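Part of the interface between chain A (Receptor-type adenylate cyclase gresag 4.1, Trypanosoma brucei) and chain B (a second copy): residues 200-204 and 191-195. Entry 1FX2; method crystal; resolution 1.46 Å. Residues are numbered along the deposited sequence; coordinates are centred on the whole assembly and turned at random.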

# COMPACT_ATOMS: atom_id res chain seq x y z
N GLY A 200 -4.56 0.81 -0.01
CA GLY A 200 -4.71 -0.54 0.60
C GLY A 200 -4.10 -1.69 -0.20
O GLY A 200 -2.96 -1.57 -0.67
N ASP A 201 -4.89 -2.72 -0.48
CA ASP A 201 -4.46 -3.86 -1.36
C ASP A 201 -5.59 -4.24 -2.28
O ASP A 201 -6.75 -4.29 -1.87
CB ASP A 201 -3.97 -5.17 -0.71
CG ASP A 201 -3.83 -5.13 0.78
OD1 ASP A 201 -4.02 -4.06 1.40
OD2 ASP A 201 -3.53 -6.23 1.34
N VAL A 202 -5.23 -4.58 -3.51
CA VAL A 202 -6.17 -4.90 -4.55
C VAL A 202 -5.86 -6.28 -5.14
O VAL A 202 -4.70 -6.59 -5.48
CB VAL A 202 -6.08 -3.83 -5.73
CG1 VAL A 202 -7.07 -4.14 -6.79
CG2 VAL A 202 -6.26 -2.41 -5.20
N ALA A 203 -6.87 -7.16 -5.17
CA ALA A 203 -6.68 -8.44 -5.82
C ALA A 203 -6.74 -8.19 -7.32
O ALA A 203 -7.70 -7.64 -7.80
CB ALA A 203 -7.81 -9.42 -5.42
N LEU A 204 -5.69 -8.61 -8.01
CA LEU A 204 -5.54 -8.46 -9.46
C LEU A 204 -5.64 -9.85 -10.12
O LEU A 204 -4.97 -10.80 -9.72
CB LEU A 204 -4.15 -7.89 -9.84
CG LEU A 204 -3.74 -6.48 -9.34
CD1 LEU A 204 -2.30 -6.14 -9.67
CD2 LEU A 204 -4.64 -5.45 -9.89
N ARG B 191 -11.35 -11.39 2.67
CA ARG B 191 -10.18 -12.24 2.63
C ARG B 191 -9.45 -12.21 1.31
O ARG B 191 -8.26 -12.54 1.23
CB ARG B 191 -10.49 -13.69 3.02
CG ARG B 191 -10.82 -13.71 4.52
CD ARG B 191 -10.95 -15.16 5.03
NE ARG B 191 -12.11 -15.76 4.47
CZ ARG B 191 -13.25 -15.68 5.07
NH1 ARG B 191 -13.30 -15.04 6.23
NH2 ARG B 191 -14.31 -16.29 4.54
N LYS B 192 -10.16 -11.96 0.19
CA LYS B 192 -9.49 -11.88 -1.07
C LYS B 192 -8.59 -10.68 -1.18
O LYS B 192 -7.71 -10.67 -2.07
CB LYS B 192 -10.50 -11.77 -2.24
CG LYS B 192 -11.32 -13.08 -2.29
CD LYS B 192 -12.23 -13.13 -3.50
CE LYS B 192 -13.02 -14.53 -3.41
NZ LYS B 192 -13.60 -14.70 -4.75
N GLN B 193 -8.80 -9.70 -0.32
CA GLN B 193 -7.98 -8.50 -0.34
C GLN B 193 -6.78 -8.54 0.54
O GLN B 193 -6.06 -7.54 0.64
CB GLN B 193 -8.80 -7.28 0.06
CG GLN B 193 -10.02 -7.12 -0.89
CD GLN B 193 -9.65 -6.47 -2.22
OE1 GLN B 193 -9.32 -7.16 -3.21
NE2 GLN B 193 -9.67 -5.13 -2.24
N ILE B 194 -6.57 -9.62 1.27
CA ILE B 194 -5.39 -9.69 2.13
C ILE B 194 -4.61 -10.93 1.74
O ILE B 194 -5.16 -11.87 1.14
CB ILE B 194 -5.70 -9.68 3.62
CG1 ILE B 194 -6.63 -10.82 3.99
CG2 ILE B 194 -6.28 -8.33 4.03
CD1 ILE B 194 -6.80 -10.97 5.45
N ASP B 195 -3.37 -11.01 2.24
CA ASP B 195 -2.41 -12.01 2.01
C ASP B 195 -1.96 -12.57 3.37
O ASP B 195 -1.38 -11.79 4.14
CB ASP B 195 -1.22 -11.25 1.34
CG ASP B 195 -0.05 -12.13 0.92
OD1 ASP B 195 0.20 -13.27 1.40
OD2 ASP B 195 0.78 -11.55 0.15

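A side-chain amide can engage a neighbouring chain much as another strand would, by offering its oxygen to a backbone NH, and the contact between these two copies of the adenylate cyclase is a compact example. The chain A stretch is extended: Asp201(A), Val202(A) and Ala203(A) have phi/psi values of -138/142, -125/126 and -76/125. Gly200(A), at 88/-127, adopts a conformation in which a CB would be jammed against the preceding carbonyl oxygen, a condition that by itself calls for glycine. In chain B, Arg191(B) belongs to a helix that begins earlier in the chain, and Gln193(B) and Ile194(B) lie in a loop; a weak hydrogen bond from Ile194(B) N to Arg191(B) O, 3.4 Å long, spans the turn. The closest pair of CA atoms is that of Ala203(A) and Gln193(B), 5.6 Å apart.

Extended geometry makes successive side chains alternate. The CA-to-CB bonds of Asp201(A) and Ala203(A) point toward chain B, while Val202(A) and Leu204(A), both buried, turn their apolar side chains away from it, as hydrophobic residues can, and take little part in the contact.

Gln193(B) is the centre of the arrangement. Its CA-to-CB bond runs sideways, but chi1 and chi2, both m, bring the end of the side chain nearer to chain A. There Ala203(A) N donates to Gln193(B) OE1 at 3.1 Å, with an N-H...O angle of 153°, the one hydrogen bond between the stretches. The other end of the amide is less well placed: Gln193(B) NE2 lies 3.1 Å from Asp201(A) O, yet the angle is too poor for a hydrogen bond. Proximity alone does not make a bond.

The same caution applies to Asp201(A). Asp201(A) OD2 sits 2.9 Å from Gln193(B) O, but with a carboxylate and a carbonyl both counted as acceptors, this close approach is not a hydrogen bond. The side chain, with chi1 at -5°, lies between the usual wells, and Asp201(A) OD2 also comes within 4.0 Å of Ile194(B) CA.

Ala203(A) adds a short side chain pointing toward chain B. Ala203(A) CB packs 3.6 Å from Lys192(B) O and 3.5 Å from Gln193(B) OE1, lying beside both oxygens, while Ala203(A) N makes the hydrogen bond. Lys192(B) contributes mainly through its backbone, as the end of its long side chain leads away. Together the stretches bury 225 Å², with Gln193(B) and Asp201(A) covered most: a modest patch, organised around one amide and one backbone NH.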